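Endonuclease V (Homo sapiens, PDB 6OZE) probably cleaves inosine-containing RNA in a metal-dependent reaction, as an endoribonuclease of the RNase H-like clan. Local coordinates at residues Glu26-Asp31 against Pro112-Val117; Leu59-Phe64 against Val69-Ser74; Arg75-Thr80 against Val93-Glu98. The protein carries 4 engineered substitutions. All coordinates share one frame; numbering follows the deposited sequence.

Contact 1 (Glu26-Asp31 against Pro112-Val117); sequences EAWQRD and PQVLLV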
# COMPACT_ATOMS: atom_id res chain seq x y z
N GLU A 26 -1.62 0.42 -18.27
CA GLU A 26 -0.79 1.48 -18.83
C GLU A 26 0.41 0.88 -19.53
O GLU A 26 0.95 -0.14 -19.08
CB GLU A 26 -0.29 2.41 -17.72
CG GLU A 26 -1.38 2.82 -16.74
CD GLU A 26 -2.56 3.49 -17.42
OE1 GLU A 26 -2.33 4.35 -18.30
OE2 GLU A 26 -3.71 3.12 -17.10
N ALA A 27 0.83 1.52 -20.63
CA ALA A 27 1.98 1.03 -21.38
C ALA A 27 3.23 0.94 -20.50
O ALA A 27 4.02 0.00 -20.65
CB ALA A 27 2.25 1.94 -22.58
N TRP A 28 3.41 1.89 -19.58
CA TRP A 28 4.63 1.88 -18.77
C TRP A 28 4.73 0.63 -17.91
O TRP A 28 5.84 0.19 -17.58
CB TRP A 28 4.78 3.15 -17.94
CG TRP A 28 3.73 3.38 -16.87
CD1 TRP A 28 2.64 4.20 -16.96
CD2 TRP A 28 3.68 2.79 -15.56
NE1 TRP A 28 1.91 4.16 -15.79
CE2 TRP A 28 2.53 3.31 -14.91
CE3 TRP A 28 4.49 1.89 -14.86
CZ2 TRP A 28 2.16 2.94 -13.62
CZ3 TRP A 28 4.13 1.52 -13.57
CH2 TRP A 28 2.97 2.06 -12.96
N GLN A 29 3.59 0.04 -17.53
CA GLN A 29 3.61 -1.13 -16.67
C GLN A 29 4.10 -2.37 -17.40
O GLN A 29 4.53 -3.33 -16.75
CB GLN A 29 2.20 -1.38 -16.12
CG GLN A 29 1.69 -0.27 -15.24
CD GLN A 29 0.22 -0.43 -14.94
OE1 GLN A 29 -0.57 -0.71 -15.83
NE2 GLN A 29 -0.15 -0.29 -13.66
N ARG A 30 4.03 -2.38 -18.73
CA ARG A 30 4.39 -3.53 -19.54
C ARG A 30 5.80 -3.41 -20.11
O ARG A 30 6.18 -4.20 -20.97
CB ARG A 30 3.36 -3.74 -20.66
CG ARG A 30 1.93 -3.91 -20.13
CD ARG A 30 0.93 -4.15 -21.25
NE ARG A 30 0.60 -2.93 -21.98
CZ ARG A 30 -0.50 -2.21 -21.77
NH1 ARG A 30 -1.38 -2.58 -20.85
NH2 ARG A 30 -0.72 -1.11 -22.49
N ASP A 31 6.57 -2.43 -19.66
CA ASP A 31 7.95 -2.26 -20.10
C ASP A 31 8.90 -2.73 -19.01
O ASP A 31 8.68 -2.43 -17.83
CB ASP A 31 8.23 -0.79 -20.38
CG ASP A 31 9.61 -0.57 -20.96
OD1 ASP A 31 9.78 -0.77 -22.18
OD2 ASP A 31 10.52 -0.22 -20.18
N PRO A 112 0.77 11.43 -9.12
CA PRO A 112 1.47 10.16 -9.34
C PRO A 112 0.77 9.30 -10.37
O PRO A 112 -0.45 9.35 -10.54
CB PRO A 112 1.42 9.50 -7.96
CG PRO A 112 0.24 10.11 -7.27
CD PRO A 112 0.20 11.53 -7.76
N GLN A 113 1.55 8.47 -11.06
CA GLN A 113 0.98 7.51 -12.00
C GLN A 113 0.62 6.19 -11.33
O GLN A 113 -0.07 5.36 -11.94
CB GLN A 113 1.97 7.26 -13.15
CG GLN A 113 2.15 8.48 -14.04
CD GLN A 113 3.42 8.42 -14.83
OE1 GLN A 113 4.48 8.76 -14.32
NE2 GLN A 113 3.34 7.96 -16.08
N VAL A 114 1.07 6.00 -10.09
CA VAL A 114 0.84 4.79 -9.32
C VAL A 114 1.12 5.14 -7.87
O VAL A 114 1.98 5.97 -7.57
CB VAL A 114 1.77 3.65 -9.83
CG1 VAL A 114 3.25 4.08 -9.79
CG2 VAL A 114 1.58 2.37 -9.01
N LEU A 115 0.39 4.50 -6.96
CA LEU A 115 0.61 4.68 -5.53
C LEU A 115 1.11 3.37 -4.94
O LEU A 115 0.53 2.31 -5.19
CB LEU A 115 -0.70 5.03 -4.81
CG LEU A 115 -1.40 6.34 -5.15
CD1 LEU A 115 -2.72 6.43 -4.36
CD2 LEU A 115 -0.49 7.50 -4.81
N LEU A 116 2.16 3.47 -4.13
CA LEU A 116 2.56 2.39 -3.24
C LEU A 116 1.94 2.69 -1.88
O LEU A 116 2.18 3.76 -1.30
CB LEU A 116 4.07 2.29 -3.12
CG LEU A 116 4.85 2.07 -4.43
CD1 LEU A 116 6.32 1.79 -4.12
CD2 LEU A 116 4.25 0.94 -5.28
N VAL A 117 1.15 1.75 -1.37
CA VAL A 117 0.33 1.95 -0.18
C VAL A 117 0.88 1.09 0.94
O VAL A 117 1.07 -0.12 0.76
CB VAL A 117 -1.12 1.56 -0.47
CG1 VAL A 117 -1.99 1.72 0.77
CG2 VAL A 117 -1.63 2.39 -1.60
O HOH W 1 -0.62 5.59 -14.70

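Contact 2 (Leu59-Phe64 against Val69-Ser74); sequences LVVLSF and VVYEES. With NA (sodium ion), chain G.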
# COMPACT_ATOMS: atom_id res chain seq x y z
N LEU A 59 0.96 11.98 2.07
CA LEU A 59 1.12 11.64 0.66
C LEU A 59 2.41 12.24 0.16
O LEU A 59 2.67 13.43 0.36
CB LEU A 59 -0.07 12.20 -0.14
CG LEU A 59 0.09 12.24 -1.67
CD1 LEU A 59 0.14 10.82 -2.22
CD2 LEU A 59 -1.07 13.01 -2.29
N VAL A 60 3.24 11.41 -0.47
CA VAL A 60 4.47 11.88 -1.10
C VAL A 60 4.45 11.45 -2.56
O VAL A 60 3.81 10.46 -2.93
CB VAL A 60 5.75 11.38 -0.41
CG1 VAL A 60 5.79 11.85 1.05
CG2 VAL A 60 5.88 9.84 -0.52
N VAL A 61 5.10 12.24 -3.41
CA VAL A 61 5.34 11.85 -4.79
C VAL A 61 6.83 11.92 -5.04
O VAL A 61 7.48 12.91 -4.67
CB VAL A 61 4.58 12.74 -5.79
CG1 VAL A 61 4.81 12.25 -7.22
CG2 VAL A 61 3.08 12.76 -5.44
N LEU A 62 7.39 10.87 -5.65
CA LEU A 62 8.80 10.81 -5.98
C LEU A 62 8.98 10.70 -7.49
O LEU A 62 8.16 10.10 -8.19
CB LEU A 62 9.47 9.59 -5.32
CG LEU A 62 9.83 9.65 -3.84
CD1 LEU A 62 8.62 9.85 -2.94
CD2 LEU A 62 10.59 8.39 -3.45
N SER A 63 10.05 11.29 -7.98
CA SER A 63 10.42 11.07 -9.37
C SER A 63 10.85 9.62 -9.55
O SER A 63 11.27 8.95 -8.61
CB SER A 63 11.56 12.00 -9.75
OG SER A 63 12.68 11.81 -8.91
N PHE A 64 10.72 9.13 -10.78
CA PHE A 64 11.15 7.78 -11.09
C PHE A 64 11.95 7.82 -12.38
O PHE A 64 11.51 8.44 -13.36
CB PHE A 64 9.94 6.86 -11.29
CG PHE A 64 10.33 5.42 -11.50
CD1 PHE A 64 10.58 4.94 -12.78
CD2 PHE A 64 10.48 4.58 -10.42
CE1 PHE A 64 10.97 3.62 -12.97
CE2 PHE A 64 10.87 3.24 -10.61
CZ PHE A 64 11.11 2.78 -11.89
N VAL A 69 12.05 13.13 -3.78
CA VAL A 69 10.75 13.67 -3.40
C VAL A 69 10.48 14.95 -4.17
O VAL A 69 11.28 15.90 -4.13
CB VAL A 69 10.66 13.89 -1.88
CG1 VAL A 69 9.33 14.55 -1.51
CG2 VAL A 69 10.79 12.57 -1.13
N VAL A 70 9.34 15.00 -4.87
CA VAL A 70 8.90 16.20 -5.56
C VAL A 70 7.65 16.82 -4.95
O VAL A 70 7.33 17.98 -5.27
CB VAL A 70 8.72 15.97 -7.08
CG1 VAL A 70 10.05 15.59 -7.72
CG2 VAL A 70 7.72 14.86 -7.33
N TYR A 71 6.95 16.10 -4.08
CA TYR A 71 5.77 16.64 -3.41
C TYR A 71 5.61 15.91 -2.09
O TYR A 71 5.81 14.69 -2.03
CB TYR A 71 4.51 16.41 -4.24
CG TYR A 71 3.23 16.91 -3.58
CD1 TYR A 71 2.85 18.23 -3.71
CD2 TYR A 71 2.43 16.06 -2.84
CE1 TYR A 71 1.69 18.69 -3.12
CE2 TYR A 71 1.26 16.52 -2.23
CZ TYR A 71 0.91 17.84 -2.38
OH TYR A 71 -0.25 18.33 -1.80
N GLU A 72 5.23 16.64 -1.05
CA GLU A 72 4.90 15.98 0.21
C GLU A 72 3.84 16.78 0.94
O GLU A 72 3.87 18.02 0.95
CB GLU A 72 6.14 15.82 1.11
CG GLU A 72 6.86 17.10 1.43
CD GLU A 72 8.15 16.86 2.20
OE1 GLU A 72 8.85 15.87 1.90
OE2 GLU A 72 8.45 17.65 3.12
N GLU A 73 2.87 16.07 1.53
CA GLU A 73 1.86 16.73 2.34
C GLU A 73 1.48 15.79 3.47
O GLU A 73 1.24 14.60 3.24
CB GLU A 73 0.64 17.10 1.51
CG GLU A 73 -0.47 17.83 2.31
CD GLU A 73 -0.06 19.22 2.80
OE1 GLU A 73 0.87 19.82 2.23
OE2 GLU A 73 -0.70 19.72 3.75
N SER A 74 1.42 16.33 4.70
CA SER A 74 1.03 15.56 5.87
C SER A 74 -0.03 16.34 6.61
O SER A 74 0.03 17.57 6.67
CB SER A 74 2.20 15.38 6.83
OG SER A 74 3.23 14.59 6.22
NA NA G . 10.96 7.70 -15.91
O HOH W 2 13.09 9.02 -16.50
O HOH W 3 11.17 5.21 -16.24
O HOH W 4 10.50 6.97 -18.57

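Contact 3 (Arg75-Thr80 against Val93-Glu98); sequences RMVSLT and VPFLLE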
# COMPACT_ATOMS: atom_id res chain seq x y z
N ARG A 75 -1.01 15.64 7.18
CA ARG A 75 -2.07 16.30 7.93
C ARG A 75 -2.44 15.46 9.14
O ARG A 75 -2.64 14.25 9.01
CB ARG A 75 -3.31 16.52 7.06
CG ARG A 75 -3.08 17.49 5.93
CD ARG A 75 -4.16 18.54 5.90
NE ARG A 75 -5.01 18.38 4.72
CZ ARG A 75 -4.67 18.82 3.51
NH1 ARG A 75 -3.52 19.44 3.33
NH2 ARG A 75 -5.50 18.63 2.49
N MET A 76 -2.56 16.10 10.30
CA MET A 76 -3.13 15.42 11.46
C MET A 76 -4.63 15.25 11.25
O MET A 76 -5.31 16.18 10.79
CB MET A 76 -2.91 16.22 12.74
CG MET A 76 -1.47 16.53 13.13
SD MET A 76 -0.47 15.03 13.36
CE MET A 76 -1.28 14.31 14.78
N VAL A 77 -5.13 14.07 11.60
CA VAL A 77 -6.53 13.70 11.38
C VAL A 77 -7.02 12.90 12.58
O VAL A 77 -6.23 12.37 13.36
CB VAL A 77 -6.70 12.87 10.09
CG1 VAL A 77 -6.25 13.67 8.86
CG2 VAL A 77 -5.93 11.57 10.18
N SER A 78 -8.34 12.83 12.72
CA SER A 78 -8.97 12.03 13.77
C SER A 78 -9.74 10.89 13.12
O SER A 78 -10.69 11.13 12.38
CB SER A 78 -9.93 12.89 14.60
OG SER A 78 -9.22 13.88 15.33
N LEU A 79 -9.32 9.65 13.40
CA LEU A 79 -9.92 8.45 12.81
C LEU A 79 -11.07 8.02 13.71
O LEU A 79 -10.90 7.22 14.64
CB LEU A 79 -8.89 7.34 12.67
CG LEU A 79 -7.57 7.64 11.96
CD1 LEU A 79 -6.89 6.35 11.54
CD2 LEU A 79 -7.78 8.52 10.77
N THR A 80 -12.26 8.55 13.45
CA THR A 80 -13.39 8.34 14.34
C THR A 80 -14.22 7.12 13.98
O THR A 80 -15.05 6.69 14.79
CB THR A 80 -14.25 9.60 14.40
OG1 THR A 80 -14.57 10.02 13.07
CG2 THR A 80 -13.49 10.72 15.11
N VAL A 93 -8.96 5.46 4.34
CA VAL A 93 -9.15 5.92 2.96
C VAL A 93 -9.72 7.33 2.86
O VAL A 93 -9.26 8.09 1.99
CB VAL A 93 -9.91 4.88 2.14
CG1 VAL A 93 -10.36 5.47 0.81
CG2 VAL A 93 -9.04 3.66 1.87
N PRO A 94 -10.70 7.76 3.68
CA PRO A 94 -11.21 9.13 3.52
C PRO A 94 -10.11 10.18 3.52
O PRO A 94 -10.15 11.13 2.73
CB PRO A 94 -12.15 9.30 4.72
CG PRO A 94 -12.61 7.93 5.00
CD PRO A 94 -11.43 7.05 4.74
N PHE A 95 -9.13 10.03 4.40
CA PHE A 95 -8.10 11.05 4.53
C PHE A 95 -7.07 10.96 3.42
O PHE A 95 -6.62 11.99 2.90
CB PHE A 95 -7.45 10.95 5.90
CG PHE A 95 -8.44 11.04 7.01
CD1 PHE A 95 -9.01 12.25 7.34
CD2 PHE A 95 -8.86 9.90 7.67
CE1 PHE A 95 -9.96 12.34 8.34
CE2 PHE A 95 -9.82 9.98 8.67
CZ PHE A 95 -10.36 11.20 9.00
N LEU A 96 -6.70 9.75 3.03
CA LEU A 96 -5.77 9.61 1.92
C LEU A 96 -6.40 10.10 0.63
O LEU A 96 -5.74 10.76 -0.18
CB LEU A 96 -5.33 8.15 1.80
CG LEU A 96 -4.57 7.63 3.02
CD1 LEU A 96 -4.20 6.15 2.79
CD2 LEU A 96 -3.32 8.46 3.24
N LEU A 97 -7.67 9.78 0.42
CA LEU A 97 -8.34 10.26 -0.78
C LEU A 97 -8.36 11.79 -0.83
O LEU A 97 -8.17 12.38 -1.90
CB LEU A 97 -9.75 9.68 -0.86
CG LEU A 97 -10.40 9.64 -2.25
CD1 LEU A 97 -11.38 8.52 -2.31
CD2 LEU A 97 -11.10 10.95 -2.51
N GLU A 98 -8.59 12.45 0.32
CA GLU A 98 -8.58 13.90 0.37
C GLU A 98 -7.22 14.49 0.01
O GLU A 98 -7.13 15.53 -0.65
CB GLU A 98 -9.00 14.37 1.76
CG GLU A 98 -9.24 15.85 1.87
CD GLU A 98 -10.51 16.30 1.16
OE1 GLU A 98 -11.38 15.44 0.89
OE2 GLU A 98 -10.62 17.50 0.86

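Contact 1 (Glu26-Asp31 against Pro112-Val117)
Trp-28, on a 3-10 turn spanning Ala-27 to Arg-30, meets Gln-113 and Val-114 where the chain enters strand 115-118, and no direct hydrogen bond links the two backbones. The indole does nearly all the touching. Its CG lies between the backbone N and the carbonyl carbon (chi1 64°), and from there the six-membered ring extends to Val-114, with CH2 3.7 Å from Val-114 CB and about as close to CG1. Beside this apolar contact the ring edge runs up to the backbone: CZ2 is 3.7 Å from Gln-113 O, which lies near the indole plane. The same carbonyl is tied to the indole through a water that sits at the ring's edge, in its plane, accepting from Trp-28 NE1 at 3.1 Å and donating to Gln-113 O at 2.8 Å. The Gln-113 side chain passes the indole in the opposite direction, its amide plane turned 59° from the ring, and NE2 comes within 3.9 Å of Trp-28 CD1. That amide is held elsewhere: OE1 accepts from the backbone N of Gln-38 and of Arg-39, while NE2 donates to Gly-36 O. On one face of the indole lies Gln-29 CG, and Phe-34 and Met-207 also pack on the tryptophan. The contact thus joins the loop after helix 3-17 to the entry of a central strand of the RNase H-like sheet; one shared water satisfies both a buried indole N-H and a backbone carbonyl while the carbon part of the ring packs on valine.

Contact 2 (Leu59-Phe64 against Val69-Ser74)
Strands 54-63 and 69-78 form a beta hairpin at one margin of the mixed sheet, and Leu-59 to Leu-62 pairs here with Val-69 to Glu-73 at 165° between strand directions. Leu-59 and Glu-73 make a hydrogen-bonded pair closed by two bonds: Leu-59 N to Glu-73 O and Glu-73 N to Leu-59 O, each 2.9 Å. Val-61 N donates to Tyr-71 O at 2.9 Å. The carbonyl of Val-61 then takes two donors, Val-70 N at 2.8 Å and Tyr-71 N at 3.3 Å, because Val-70 and Tyr-71 both face this one residue. This is a classic beta bulge, which shifts the register by one so that Leu-62 pairs with Val-69 beyond it. With CG1 of Val-70 anti to the carbonyl carbon (chi1 -63°), its CG2 falls between backbone N and carbonyl carbon, comes to 3.3 Å from Val-61 O and also meets Val-61 CG1. On the sheet face of Leu-59, Val-61 and Tyr-71, which helix 89-106 covers, Val-61 CB packs on Tyr-71 CB and Leu-59 CD2 approaches Tyr-71 CE2; the phenol OH is hydrogen-bonded to Lys-106. The other face carries Leu-62 CD1 against Val-69 CG2 at 3.9 Å. Past the strand end, Phe-64 O binds a sodium ion at 2.7 Å together with three waters, Leu-37 O and Gln-38 OE1.

Contact 3 (Arg75-Thr80 against Val93-Glu98)
Val-77 and Phe-95 bring the outermost strand 69-78 against helix 89-106. First along the strand, Arg-75 points its CB toward the helix, but its guanidinium pairs with Glu-73 and stays 5.5 Å from the carboxylate of Glu-98, measured from Arg-75 NH2 to Glu-98 OE2. Two residues on, Val-77 sets its CB over one face of the Phe-95 ring, 3.8 Å from the centroid and 20° off the normal, a CH-pi contact displaced toward the rim, and its CG1 reaches Phe-95 CD1 at 3.5 Å. With CG anti to its own carbonyl carbon (chi1 -55°), Phe-95 carries its ring out from the helix to the strand, and chi2 of -75° turns one ring face to Val-77. Ser-78 turns its CB away, yet its backbone O comes to 3.4 Å from Phe-95 CZ, while its OG bonds to Arg-54. Leu-79, the centre of an inverse gamma turn after the strand, reaches the same side of the ring, obliquely and farther toward the CE2 rim: its CD2 meets Phe-95 CE2 at 3.3 Å, a close approach, and the leucine also packs on Val-45 and Phe-47. Ala-57 of the neighbouring strand touches the phenylalanine as well. An alanine in place of Phe-95 is likely to leave Val-77 and the Leu-79 methyl without their partner and open a gap between helix and strand. With no hydrogen bond between the two segments, the chemistry is that of one aromatic ring laid with a face on Val-77, Leu-79 and the Ser-78 carbonyl set obliquely on the same side, so helix and sheet edge meet here through shape and dispersion.

Overall arrangement
All three contacts reach the same mixed sheet, but at different depths and by different means. Contact 1 is buried and lies beside a central strand, where a loop tryptophan combines apolar packing with a water bridge. Contacts 2 and 3 are partly buried and share the outermost strand 69-78: contact 2 pairs it with its hairpin neighbour through backbone hydrogen bonds, whereas contact 3, about 17 Å away between centres, sets its far end on helix 89-106 by packing round one aromatic side chain, with no hydrogen bond between the segments. Contacts 1 and 2 touch through Pro-112 CD and Val-61 CG2, 3.9 Å apart. Contacts 1 and 3 do not touch, although helix 89-106 leads along the chain into strand 115-118.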